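Local structure of RTX toxin (Vibrio vulnificus CMCP6, 6A8J) at residues A[270-275]-A[300-305]; A[317-322]-A[464-469]; A[336-341]-A[432-437]; A[340-345]-A[368-373]. The protein probably acts as an endopeptidase effector of a bacterial toxin that inactivates the small GTPases Ras and Rap1. All coordinates share one frame; numbering follows the deposited sequence.

Contact 1: residues A[270-275]-A[300-305]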
loop_
_atom_site.group_PDB
_atom_site.type_symbol
_atom_site.label_atom_id
_atom_site.label_comp_id
_atom_site.label_asym_id
_atom_site.label_seq_id
_atom_site.Cartn_x
_atom_site.Cartn_y
_atom_site.Cartn_z
ATOM N N ASP A 270 -11.720 -3.349 26.275
ATOM C CA ASP A 270 -11.052 -3.071 27.543
ATOM C C ASP A 270 -11.792 -3.686 28.726
ATOM O O ASP A 270 -11.193 -3.969 29.762
ATOM C CB ASP A 270 -10.903 -1.562 27.752
ATOM C CG ASP A 270 -9.649 -1.004 27.108
ATOM O OD1 ASP A 270 -8.670 -1.763 26.953
ATOM O OD2 ASP A 270 -9.640 0.197 26.763
ATOM N N ARG A 271 -13.096 -3.885 28.575
ATOM C CA ARG A 271 -13.891 -4.497 29.633
ATOM C C ARG A 271 -13.710 -6.008 29.658
ATOM O O ARG A 271 -13.973 -6.658 30.671
ATOM C CB ARG A 271 -15.373 -4.157 29.464
ATOM C CG ARG A 271 -15.747 -2.746 29.874
ATOM C CD ARG A 271 -16.979 -2.766 30.763
ATOM N NE ARG A 271 -18.062 -3.538 30.164
ATOM C CZ ARG A 271 -19.067 -4.074 30.849
ATOM N NH1 ARG A 271 -19.127 -3.927 32.165
ATOM N NH2 ARG A 271 -20.010 -4.762 30.220
ATOM N N ARG A 272 -13.256 -6.562 28.538
ATOM C CA ARG A 272 -13.164 -8.008 28.386
ATOM C C ARG A 272 -11.728 -8.518 28.488
ATOM O O ARG A 272 -11.496 -9.657 28.894
ATOM C CB ARG A 272 -13.773 -8.431 27.048
ATOM C CG ARG A 272 -14.025 -9.922 26.920
ATOM C CD ARG A 272 -14.566 -10.271 25.544
ATOM N NE ARG A 272 -14.867 -11.695 25.422
ATOM C CZ ARG A 272 -15.228 -12.284 24.288
ATOM N NH1 ARG A 272 -15.330 -11.575 23.171
ATOM N NH2 ARG A 272 -15.484 -13.586 24.266
ATOM N N TYR A 273 -10.764 -7.676 28.127
ATOM C CA TYR A 273 -9.368 -8.102 28.099
ATOM C C TYR A 273 -8.443 -7.170 28.878
ATOM O O TYR A 273 -7.224 -7.211 28.705
ATOM C CB TYR A 273 -8.886 -8.224 26.653
ATOM C CG TYR A 273 -9.759 -9.121 25.806
ATOM C CD1 TYR A 273 -9.899 -10.468 26.109
ATOM C CD2 TYR A 273 -10.441 -8.622 24.705
ATOM C CE1 TYR A 273 -10.695 -11.294 25.341
ATOM C CE2 TYR A 273 -11.239 -9.440 23.930
ATOM C CZ TYR A 273 -11.362 -10.776 24.252
ATOM O OH TYR A 273 -12.155 -11.599 23.486
ATOM N N SER A 274 -9.023 -6.336 29.733
ATOM C CA SER A 274 -8.240 -5.454 30.592
ATOM C C SER A 274 -8.905 -5.298 31.954
ATOM O O SER A 274 -10.126 -5.399 32.073
ATOM C CB SER A 274 -8.048 -4.084 29.938
ATOM O OG SER A 274 -7.347 -4.197 28.711
ATOM N N GLY A 275 -8.097 -5.054 32.979
ATOM C CA GLY A 275 -8.608 -4.906 34.329
ATOM C C GLY A 275 -9.179 -6.202 34.867
ATOM O O GLY A 275 -8.467 -7.197 34.993
ATOM N N ASP A 300 -13.104 -20.086 23.487
ATOM C CA ASP A 300 -14.443 -20.105 24.065
ATOM C C ASP A 300 -15.227 -18.882 23.601
ATOM O O ASP A 300 -15.107 -17.802 24.182
ATOM C CB ASP A 300 -14.369 -20.150 25.592
ATOM C CG ASP A 300 -15.716 -20.417 26.234
ATOM O OD1 ASP A 300 -16.574 -21.043 25.578
ATOM O OD2 ASP A 300 -15.913 -20.006 27.396
ATOM N N ASP A 301 -16.030 -19.070 22.557
ATOM C CA ASP A 301 -16.721 -17.979 21.870
ATOM C C ASP A 301 -15.723 -16.901 21.458
ATOM O O ASP A 301 -15.902 -15.719 21.753
ATOM C CB ASP A 301 -17.827 -17.379 22.744
ATOM C CG ASP A 301 -18.813 -16.536 21.945
ATOM O OD1 ASP A 301 -18.498 -16.164 20.794
ATOM O OD2 ASP A 301 -19.908 -16.245 22.470
ATOM N N ARG A 302 -14.660 -17.328 20.786
ATOM C CA ARG A 302 -13.695 -16.407 20.205
ATOM C C ARG A 302 -13.356 -16.877 18.799
ATOM O O ARG A 302 -13.048 -18.051 18.586
ATOM C CB ARG A 302 -12.440 -16.303 21.074
ATOM C CG ARG A 302 -12.693 -15.651 22.425
ATOM C CD ARG A 302 -11.412 -15.408 23.198
ATOM N NE ARG A 302 -11.688 -14.913 24.543
ATOM C CZ ARG A 302 -11.874 -15.695 25.602
ATOM N NH1 ARG A 302 -11.809 -17.012 25.474
ATOM N NH2 ARG A 302 -12.124 -15.159 26.789
ATOM N N LYS A 303 -13.427 -15.958 17.844
ATOM C CA LYS A 303 -13.296 -16.289 16.430
ATOM C C LYS A 303 -11.944 -16.902 16.070
ATOM O O LYS A 303 -11.832 -17.615 15.074
ATOM C CB LYS A 303 -13.544 -15.041 15.582
ATOM C CG LYS A 303 -12.782 -13.818 16.058
ATOM C CD LYS A 303 -13.595 -12.551 15.857
ATOM C CE LYS A 303 -13.832 -12.267 14.386
ATOM N NZ LYS A 303 -14.602 -11.009 14.193
ATOM N N GLY A 304 -10.922 -16.628 16.875
ATOM C CA GLY A 304 -9.602 -17.168 16.607
ATOM C C GLY A 304 -8.552 -16.897 17.668
ATOM O O GLY A 304 -8.868 -16.568 18.811
ATOM N N LEU A 305 -7.289 -17.041 17.275
ATOM C CA LEU A 305 -6.162 -16.834 18.178
ATOM C C LEU A 305 -5.158 -15.848 17.599
ATOM O O LEU A 305 -4.894 -15.851 16.396
ATOM C CB LEU A 305 -5.460 -18.160 18.479
ATOM C CG LEU A 305 -6.259 -19.219 19.233
ATOM C CD1 LEU A 305 -5.403 -20.449 19.493
ATOM C CD2 LEU A 305 -6.783 -18.643 20.534
#
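Arg272 and Tyr273 reach across to Arg302. Here the C-terminal part of helix 266-273 packs against the loop that leads into 304-309, an outermost strand of a four-stranded parallel sheet. The two main chains stay well apart, with the CA atoms of Arg272 and Arg302 11.7 Å from each other. Long side chains fill the gap. Arg272 is fully extended, with CG anti to the backbone N (chi1 -166°). This carries its guanidinium to the loop at Asp301. Arg272 NH2 gives a weak hydrogen bond of 3.3 Å to Asp301 O, which lies at the guanidinium edge, in its plane. Arg272 NH1 forms a salt bridge with Asp458, so the two ends of the group are held by different partners. Arg302 comes from the opposite direction, and its NE lies over one face of the Arg272 guanidinium. The two guanidinium planes are 26° apart, and Arg272 NH2 is 4.0 Å from Arg302 NE. The Asp458 carboxylate probably offsets part of this like charge. Tyr273 OH sits 3.0 Å above one face of the Arg272 guanidinium, offset toward the rim, and the tyrosine ring meets Trp269. Leu281 of the next helix touches both Tyr273 and Arg302. The Tyr273 ring and the Arg302 guanidinium are turned 49° from each other. They meet edge to edge, with Tyr273 OH 3.5 Å from Arg302 NE.

Contact 2: residues A[317-322]-A[464-469]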
loop_
_atom_site.group_PDB
_atom_site.type_symbol
_atom_site.label_atom_id
_atom_site.label_comp_id
_atom_site.label_asym_id
_atom_site.label_seq_id
_atom_site.Cartn_x
_atom_site.Cartn_y
_atom_site.Cartn_z
ATOM N N GLY A 317 5.370 -19.542 18.206
ATOM C CA GLY A 317 4.121 -19.517 17.468
ATOM C C GLY A 317 4.171 -20.417 16.249
ATOM O O GLY A 317 3.293 -21.254 16.047
ATOM N N LEU A 318 5.209 -20.245 15.436
ATOM C CA LEU A 318 5.392 -21.052 14.236
ATOM C C LEU A 318 5.645 -22.517 14.580
ATOM O O LEU A 318 5.343 -23.411 13.789
ATOM C CB LEU A 318 6.548 -20.504 13.398
ATOM C CG LEU A 318 6.311 -19.159 12.712
ATOM C CD1 LEU A 318 7.600 -18.628 12.111
ATOM C CD2 LEU A 318 5.238 -19.289 11.646
ATOM N N ARG A 319 6.199 -22.757 15.763
ATOM C CA ARG A 319 6.475 -24.115 16.213
ATOM C C ARG A 319 5.216 -24.791 16.747
ATOM O O ARG A 319 4.967 -25.965 16.471
ATOM C CB ARG A 319 7.563 -24.111 17.288
ATOM C CG ARG A 319 7.854 -25.478 17.879
ATOM C CD ARG A 319 8.807 -25.372 19.053
ATOM N NE ARG A 319 8.340 -24.402 20.039
ATOM C CZ ARG A 319 7.453 -24.672 20.991
ATOM N NH1 ARG A 319 6.932 -25.888 21.088
ATOM N NH2 ARG A 319 7.086 -23.727 21.845
ATOM N N PHE A 320 4.424 -24.044 17.511
ATOM C CA PHE A 320 3.200 -24.574 18.102
ATOM C C PHE A 320 2.174 -24.938 17.034
ATOM O O PHE A 320 1.531 -25.984 17.112
ATOM C CB PHE A 320 2.595 -23.565 19.082
ATOM C CG PHE A 320 1.295 -24.013 19.687
ATOM C CD1 PHE A 320 0.085 -23.632 19.130
ATOM C CD2 PHE A 320 1.285 -24.817 20.814
ATOM C CE1 PHE A 320 -1.110 -24.046 19.682
ATOM C CE2 PHE A 320 0.093 -25.234 21.373
ATOM C CZ PHE A 320 -1.106 -24.849 20.806
ATOM N N VAL A 321 2.021 -24.063 16.047
ATOM C CA VAL A 321 1.053 -24.268 14.977
ATOM C C VAL A 321 1.390 -25.511 14.155
ATOM O O VAL A 321 0.502 -26.265 13.761
ATOM C CB VAL A 321 0.979 -23.035 14.050
ATOM C CG1 VAL A 321 0.154 -23.335 12.814
ATOM C CG2 VAL A 321 0.398 -21.850 14.800
ATOM N N ASN A 322 2.680 -25.732 13.919
ATOM C CA ASN A 322 3.126 -26.869 13.123
ATOM C C ASN A 322 2.977 -28.194 13.870
ATOM O O ASN A 322 2.510 -29.184 13.309
ATOM C CB ASN A 322 4.581 -26.673 12.693
ATOM C CG ASN A 322 4.957 -27.518 11.490
ATOM O OD1 ASN A 322 4.317 -28.528 11.199
ATOM N ND2 ASN A 322 6.001 -27.106 10.783
ATOM N N VAL A 464 2.905 -17.975 23.731
ATOM C CA VAL A 464 3.124 -19.377 24.060
ATOM C C VAL A 464 4.602 -19.629 24.359
ATOM O O VAL A 464 5.480 -19.172 23.628
ATOM C CB VAL A 464 2.639 -20.304 22.919
ATOM C CG1 VAL A 464 3.186 -19.841 21.575
ATOM C CG2 VAL A 464 3.017 -21.750 23.196
ATOM N N SER A 465 4.873 -20.343 25.448
ATOM C CA SER A 465 6.245 -20.616 25.863
ATOM C C SER A 465 6.796 -21.874 25.199
ATOM O O SER A 465 6.172 -22.441 24.303
ATOM C CB SER A 465 6.328 -20.752 27.385
ATOM O OG SER A 465 5.565 -21.855 27.842
ATOM N N ASP A 466 7.971 -22.304 25.646
ATOM C CA ASP A 466 8.595 -23.514 25.123
ATOM C C ASP A 466 7.908 -24.759 25.674
ATOM O O ASP A 466 8.097 -25.863 25.163
ATOM C CB ASP A 466 10.087 -23.541 25.462
ATOM C CG ASP A 466 10.839 -22.362 24.876
ATOM O OD1 ASP A 466 10.395 -21.828 23.840
ATOM O OD2 ASP A 466 11.876 -21.972 25.451
ATOM N N SER A 467 7.110 -24.572 26.721
ATOM C CA SER A 467 6.368 -25.668 27.330
ATOM C C SER A 467 4.934 -25.709 26.811
ATOM O O SER A 467 4.066 -26.339 27.415
ATOM C CB SER A 467 6.374 -25.535 28.855
ATOM O OG SER A 467 5.601 -26.556 29.463
ATOM N N ASN A 468 4.704 -25.034 25.686
ATOM C CA ASN A 468 3.379 -24.925 25.077
ATOM C C ASN A 468 2.327 -24.388 26.046
ATOM O O ASN A 468 1.184 -24.846 26.055
ATOM C CB ASN A 468 2.932 -26.278 24.518
ATOM C CG ASN A 468 3.768 -26.723 23.334
ATOM O OD1 ASN A 468 4.368 -25.903 22.639
ATOM N ND2 ASN A 468 3.807 -28.029 23.095
ATOM N N GLN A 469 2.724 -23.413 26.860
ATOM C CA GLN A 469 1.816 -22.784 27.812
ATOM C C GLN A 469 1.419 -21.386 27.350
ATOM O O GLN A 469 2.275 -20.539 27.100
ATOM C CB GLN A 469 2.458 -22.715 29.200
ATOM C CG GLN A 469 2.474 -24.040 29.945
ATOM C CD GLN A 469 1.093 -24.464 30.407
ATOM O OE1 GLN A 469 0.168 -23.653 30.470
ATOM N NE2 GLN A 469 0.946 -25.744 30.734
#
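Arg319 reaches from helix 316-323 to the loop 464-469, where Asn468 receives it. The Arg319 chain leaves the helix with CG anti to the backbone N and then bends at chi3 (52°). The bend swings the guanidinium toward the loop. Arg319 NH1 donates to Asn468 OD1 over 3.0 Å, with an angle of 151° at the hydrogen. The guanidinium and amide planes are nearly parallel (11°), but the bond is tilted out of both. Arg319 NH2 is 2.9 Å from Ser465 O, which lies at the guanidinium edge. The same nitrogen is hydrogen-bonded to Asn316 OD1. The loop also satisfies polar groups of its own. A type I turn from Ser465 to Asn468 is closed by Asn468 N to Ser465 O, 3.3 Å. Ser465 OG accepts weak bonds from the backbone N of Ser467 and of Gln469. Asn316 ND2 binds Val464 O, which ties the loop to the start of the helix. Next to this polar group, Phe320 presents its ring edge to Asn468, CD2 to OD1 3.7 Å. Phe320 CD2 also packs on Val464 CG2 at 4.3 Å. The loop joins strands 461-464 and 470-473. Phe470 meets the Phe320 ring edge-to-face, helix 291-298 packs on Phe320, and Val321 on another side of helix 316-323 rests on strands 333-338 and 430-436.

Contact 3: residues A[336-341]-A[432-437]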
loop_
_atom_site.group_PDB
_atom_site.type_symbol
_atom_site.label_atom_id
_atom_site.label_comp_id
_atom_site.label_asym_id
_atom_site.label_seq_id
_atom_site.Cartn_x
_atom_site.Cartn_y
_atom_site.Cartn_z
ATOM N N ILE A 336 -4.818 -20.830 9.082
ATOM C CA ILE A 336 -3.578 -20.415 9.730
ATOM C C ILE A 336 -3.057 -19.119 9.115
ATOM O O ILE A 336 -2.729 -19.073 7.929
ATOM C CB ILE A 336 -2.496 -21.500 9.623
ATOM C CG1 ILE A 336 -2.992 -22.809 10.243
ATOM C CG2 ILE A 336 -1.211 -21.035 10.290
ATOM C CD1 ILE A 336 -2.070 -23.983 10.013
ATOM N N GLY A 337 -2.982 -18.068 9.924
ATOM C CA GLY A 337 -2.577 -16.763 9.433
ATOM C C GLY A 337 -1.122 -16.429 9.694
ATOM O O GLY A 337 -0.633 -16.565 10.817
ATOM N N LEU A 338 -0.428 -15.981 8.653
ATOM C CA LEU A 338 0.973 -15.600 8.774
ATOM C C LEU A 338 1.201 -14.161 8.320
ATOM O O LEU A 338 0.822 -13.781 7.213
ATOM C CB LEU A 338 1.858 -16.547 7.961
ATOM C CG LEU A 338 1.832 -18.030 8.340
ATOM C CD1 LEU A 338 2.768 -18.822 7.443
ATOM C CD2 LEU A 338 2.196 -18.224 9.804
ATOM N N GLU A 339 1.823 -13.364 9.182
ATOM C CA GLU A 339 2.173 -11.993 8.837
ATOM C C GLU A 339 3.509 -11.973 8.099
ATOM O O GLU A 339 3.968 -10.928 7.638
ATOM C CB GLU A 339 2.239 -11.119 10.092
ATOM C CG GLU A 339 2.200 -9.621 9.818
ATOM C CD GLU A 339 2.591 -8.795 11.028
ATOM O OE1 GLU A 339 3.016 -9.388 12.042
ATOM O OE2 GLU A 339 2.471 -7.553 10.965
ATOM N N HIS A 340 4.123 -13.147 7.981
ATOM C CA HIS A 340 5.441 -13.272 7.371
ATOM C C HIS A 340 5.400 -13.109 5.853
ATOM O O HIS A 340 6.425 -12.860 5.223
ATOM C CB HIS A 340 6.059 -14.625 7.730
ATOM C CG HIS A 340 6.094 -14.902 9.201
ATOM N ND1 HIS A 340 4.968 -15.233 9.923
ATOM C CD2 HIS A 340 7.119 -14.894 10.086
ATOM C CE1 HIS A 340 5.297 -15.419 11.189
ATOM N NE2 HIS A 340 6.597 -15.218 11.315
ATOM N N LEU A 341 4.214 -13.244 5.268
ATOM C CA LEU A 341 4.078 -13.187 3.816
ATOM C C LEU A 341 3.129 -12.079 3.364
ATOM O O LEU A 341 2.147 -11.775 4.040
ATOM C CB LEU A 341 3.594 -14.536 3.279
ATOM C CG LEU A 341 4.400 -15.764 3.705
ATOM C CD1 LEU A 341 3.756 -17.036 3.177
ATOM C CD2 LEU A 341 5.843 -15.654 3.233
ATOM N N VAL A 432 -5.830 -19.326 13.593
ATOM C CA VAL A 432 -4.659 -19.024 14.405
ATOM C C VAL A 432 -3.705 -18.144 13.610
ATOM O O VAL A 432 -2.999 -18.620 12.722
ATOM C CB VAL A 432 -3.924 -20.297 14.859
ATOM C CG1 VAL A 432 -2.682 -19.932 15.659
ATOM C CG2 VAL A 432 -4.846 -21.180 15.684
ATOM N N ALA A 433 -3.700 -16.854 13.927
ATOM C CA ALA A 433 -2.843 -15.906 13.232
ATOM C C ALA A 433 -1.581 -15.628 14.038
ATOM O O ALA A 433 -1.619 -15.572 15.268
ATOM C CB ALA A 433 -3.594 -14.615 12.956
ATOM N N ILE A 434 -0.463 -15.464 13.340
ATOM C CA ILE A 434 0.805 -15.172 13.991
ATOM C C ILE A 434 1.329 -13.809 13.557
ATOM O O ILE A 434 1.735 -13.621 12.409
ATOM C CB ILE A 434 1.861 -16.251 13.688
ATOM C CG1 ILE A 434 1.371 -17.619 14.163
ATOM C CG2 ILE A 434 3.184 -15.904 14.348
ATOM C CD1 ILE A 434 2.324 -18.746 13.852
ATOM N N TYR A 435 1.302 -12.859 14.484
ATOM C CA TYR A 435 1.778 -11.509 14.220
ATOM C C TYR A 435 3.009 -11.196 15.055
ATOM O O TYR A 435 3.345 -11.930 15.983
ATOM C CB TYR A 435 0.685 -10.480 14.522
ATOM C CG TYR A 435 -0.421 -10.397 13.495
ATOM C CD1 TYR A 435 -0.323 -9.530 12.417
ATOM C CD2 TYR A 435 -1.570 -11.165 13.615
ATOM C CE1 TYR A 435 -1.331 -9.439 11.479
ATOM C CE2 TYR A 435 -2.586 -11.080 12.680
ATOM C CZ TYR A 435 -2.459 -10.214 11.614
ATOM O OH TYR A 435 -3.461 -10.118 10.677
ATOM N N GLY A 436 3.684 -10.103 14.718
ATOM C CA GLY A 436 4.700 -9.552 15.590
ATOM C C GLY A 436 3.985 -8.742 16.654
ATOM O O GLY A 436 2.852 -8.313 16.442
ATOM N N LYS A 437 4.633 -8.523 17.793
ATOM C CA LYS A 437 4.001 -7.784 18.884
ATOM C C LYS A 437 3.837 -6.299 18.566
ATOM O O LYS A 437 3.324 -5.536 19.383
ATOM C CB LYS A 437 4.798 -7.953 20.178
ATOM C CG LYS A 437 4.806 -9.373 20.715
ATOM C CD LYS A 437 5.415 -9.436 22.106
ATOM C CE LYS A 437 4.616 -8.611 23.102
ATOM N NZ LYS A 437 5.230 -8.642 24.459
#
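Leu338 and Ile434 lie side by side on neighbouring parallel strands, pointing the same way from one face of the sheet. Leu338 CD2 meets Ile434 CD1 at 4.1 Å. Ile336 and Val432 stand on this same face, which helix 316-323 packs on. The strands are the two inner ones of the four-stranded parallel sheet, and their short segments run 13° apart. Gly337 pairs with Ala433, the CA atoms 3.9 Å apart. Gly337 N donates to Val432 O, and Ile434 N to Gly337 O. Glu339 N then donates to Ile434 O over 3.2 Å, just as the chain turns a corner. At this corner the Glu339 side chain, extended with CG anti to the backbone N (chi1 -163°), crosses Tyr435 at about a right angle. Its carboxylate plane is turned 57° from the tyrosine ring. Glu339 CG packs on Tyr435 CD1 at 3.6 Å, and OE2 lies at the ring edge. Glu339 OE1 accepts Gly436 N at 2.8 Å, met nearly end-on to its C-O bond. His340 turns its ring edge to Ile434, CE1 to CG2 3.8 Å, while its NE2 is hydrogen-bonded to Glu309 OE2. Backbone bonds join the strands up to Ile434; two residues on, the Glu339 carboxylate holds the N-H of Gly436. Glu339 also touches His439. Acidic and imidazole groups thus gather at the C-terminal strand ends, where such folds often place an active site.

Contact 4: residues A[340-345]-A[368-373]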
loop_
_atom_site.group_PDB
_atom_site.type_symbol
_atom_site.label_atom_id
_atom_site.label_comp_id
_atom_site.label_asym_id
_atom_site.label_seq_id
_atom_site.Cartn_x
_atom_site.Cartn_y
_atom_site.Cartn_z
ATOM N N HIS A 340 4.123 -13.147 7.981
ATOM C CA HIS A 340 5.441 -13.272 7.371
ATOM C C HIS A 340 5.400 -13.109 5.853
ATOM O O HIS A 340 6.425 -12.860 5.223
ATOM C CB HIS A 340 6.059 -14.625 7.730
ATOM C CG HIS A 340 6.094 -14.902 9.201
ATOM N ND1 HIS A 340 4.968 -15.233 9.923
ATOM C CD2 HIS A 340 7.119 -14.894 10.086
ATOM C CE1 HIS A 340 5.297 -15.419 11.189
ATOM N NE2 HIS A 340 6.597 -15.218 11.315
ATOM N N LEU A 341 4.214 -13.244 5.268
ATOM C CA LEU A 341 4.078 -13.187 3.816
ATOM C C LEU A 341 3.129 -12.079 3.364
ATOM O O LEU A 341 2.147 -11.775 4.040
ATOM C CB LEU A 341 3.594 -14.536 3.279
ATOM C CG LEU A 341 4.400 -15.764 3.705
ATOM C CD1 LEU A 341 3.756 -17.036 3.177
ATOM C CD2 LEU A 341 5.843 -15.654 3.233
ATOM N N ARG A 342 3.429 -11.481 2.214
ATOM C CA ARG A 342 2.578 -10.441 1.645
ATOM C C ARG A 342 1.471 -11.045 0.786
ATOM O O ARG A 342 1.733 -11.825 -0.126
ATOM C CB ARG A 342 3.416 -9.453 0.829
ATOM C CG ARG A 342 4.160 -8.441 1.686
ATOM C CD ARG A 342 5.103 -7.577 0.865
ATOM N NE ARG A 342 5.653 -6.477 1.653
ATOM C CZ ARG A 342 6.668 -6.598 2.503
ATOM N NH1 ARG A 342 7.250 -7.775 2.685
ATOM N NH2 ARG A 342 7.099 -5.541 3.178
ATOM N N SER A 343 0.233 -10.659 1.082
ATOM C CA SER A 343 -0.956 -11.291 0.515
ATOM C C SER A 343 -1.057 -11.233 -1.009
ATOM O O SER A 343 -1.498 -12.194 -1.637
ATOM C CB SER A 343 -2.210 -10.658 1.126
ATOM O OG SER A 343 -3.386 -11.312 0.685
ATOM N N ASP A 344 -0.653 -10.114 -1.601
ATOM C CA ASP A 344 -0.872 -9.888 -3.030
ATOM C C ASP A 344 -0.168 -10.899 -3.937
ATOM O O ASP A 344 -0.657 -11.199 -5.027
ATOM C CB ASP A 344 -0.439 -8.471 -3.414
ATOM C CG ASP A 344 -1.607 -7.503 -3.474
ATOM O OD1 ASP A 344 -2.756 -7.963 -3.644
ATOM O OD2 ASP A 344 -1.376 -6.280 -3.356
ATOM N N LEU A 345 0.969 -11.426 -3.496
ATOM C CA LEU A 345 1.709 -12.386 -4.313
ATOM C C LEU A 345 1.782 -13.776 -3.690
ATOM O O LEU A 345 1.754 -14.778 -4.400
ATOM C CB LEU A 345 3.125 -11.880 -4.589
ATOM C CG LEU A 345 3.294 -10.972 -5.808
ATOM C CD1 LEU A 345 4.766 -10.833 -6.160
ATOM C CD2 LEU A 345 2.504 -11.504 -6.995
ATOM N N LYS A 368 12.169 -19.419 2.118
ATOM C CA LYS A 368 13.583 -19.389 2.474
ATOM C C LYS A 368 13.966 -18.022 3.030
ATOM O O LYS A 368 14.786 -17.917 3.943
ATOM C CB LYS A 368 14.450 -19.730 1.260
ATOM C CG LYS A 368 15.939 -19.809 1.561
ATOM C CD LYS A 368 16.738 -20.180 0.323
ATOM C CE LYS A 368 18.220 -20.303 0.638
ATOM N NZ LYS A 368 18.783 -19.032 1.170
ATOM N N THR A 369 13.362 -16.979 2.474
ATOM C CA THR A 369 13.619 -15.613 2.909
ATOM C C THR A 369 13.098 -15.372 4.324
ATOM O O THR A 369 13.799 -14.815 5.169
ATOM C CB THR A 369 12.969 -14.592 1.957
ATOM O OG1 THR A 369 13.379 -14.862 0.611
ATOM C CG2 THR A 369 13.372 -13.175 2.334
ATOM N N LYS A 370 11.866 -15.804 4.574
ATOM C CA LYS A 370 11.213 -15.567 5.856
ATOM C C LYS A 370 11.494 -16.673 6.867
ATOM O O LYS A 370 10.897 -16.699 7.943
ATOM C CB LYS A 370 9.705 -15.416 5.658
ATOM C CG LYS A 370 9.320 -14.241 4.776
ATOM C CD LYS A 370 9.777 -12.928 5.387
ATOM C CE LYS A 370 9.419 -11.750 4.499
ATOM N NZ LYS A 370 9.798 -10.450 5.118
ATOM N N HIS A 371 12.404 -17.576 6.509
ATOM C CA HIS A 371 12.801 -18.685 7.375
ATOM C C HIS A 371 11.606 -19.508 7.848
ATOM O O HIS A 371 11.495 -19.838 9.028
ATOM C CB HIS A 371 13.585 -18.164 8.582
ATOM C CG HIS A 371 14.771 -17.327 8.217
ATOM N ND1 HIS A 371 15.980 -17.873 7.841
ATOM C CD2 HIS A 371 14.934 -15.984 8.168
ATOM C CE1 HIS A 371 16.836 -16.903 7.577
ATOM N NE2 HIS A 371 16.227 -15.747 7.769
ATOM N N LEU A 372 10.713 -19.832 6.919
ATOM C CA LEU A 372 9.532 -20.628 7.235
ATOM C C LEU A 372 9.736 -22.091 6.859
ATOM O O LEU A 372 10.209 -22.399 5.765
ATOM C CB LEU A 372 8.301 -20.069 6.517
ATOM C CG LEU A 372 7.815 -18.692 6.970
ATOM C CD1 LEU A 372 6.652 -18.222 6.111
ATOM C CD2 LEU A 372 7.419 -18.729 8.436
ATOM N N ASP A 373 9.379 -22.989 7.772
ATOM C CA ASP A 373 9.486 -24.420 7.516
ATOM C C ASP A 373 8.470 -24.863 6.472
ATOM O O ASP A 373 7.296 -24.505 6.546
ATOM C CB ASP A 373 9.292 -25.218 8.808
ATOM C CG ASP A 373 10.474 -25.103 9.749
ATOM O OD1 ASP A 373 11.420 -25.909 9.617
ATOM O OD2 ASP A 373 10.459 -24.210 10.622
#
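His340 and Lys370 are the nearest backbone pair, CA atoms 6.4 Å apart, where a corner after one strand passes the end of a helix. No hydrogen bond joins the two segments. Lys370 bends at chi2 (-62°) and runs its aliphatic chain past the His340 carbonyl. Its CG is 3.2 Å from His340 O, and CD and CE lie close as well. Leu372 packs beside it, against the His340 ring and Leu341. Its CD2 sits over one face of the His340 ring, 4.1 Å above the plane and offset toward the rim. Its other branch, CD1, meets Leu341 CD2 tip to tip at 3.9 Å. The segments belong to the connection between parallel strands 333-338 and 386-391, a beta-alpha-beta crossover with several helices. Contact is made between the start of this connection and the turn after helix 361-369. Leu341 also packs on Met366 of that helix and on Ile350 of helix 343-356. Two cationic ends gather farther out, Arg342 NH1 and Lys370 NZ, 4.4 Å apart. Asp200 serves both: it forms a salt bridge with Arg342 NH1 and a long, weak ion pair with Lys370 NZ.

Contacts 1 and 3 share the parallel sheet. Strands 304-309 and 430-436 are neighbours in it, and Leu305 O is 2.9 Å from Ala433 N, a probable hydrogen bond. Contact 2 packs on contact 3, their centres about 13 Å apart. Val321 CG1 meets Ile336 CD1 at 3.6 Å. Leu318 of helix 316-323 bridges contacts 2 and 4: its CD1 is 3.7 Å from Leu372 CD2. Contacts 3 and 4 have His340 and Leu341 in common, with centres about 10 Å apart. They meet beside Glu309 and Glu339 at the C-terminal strand ends, where an active site would be likely. Contact 1 lies away from it, its nearest atoms about 11 Å from contact 4.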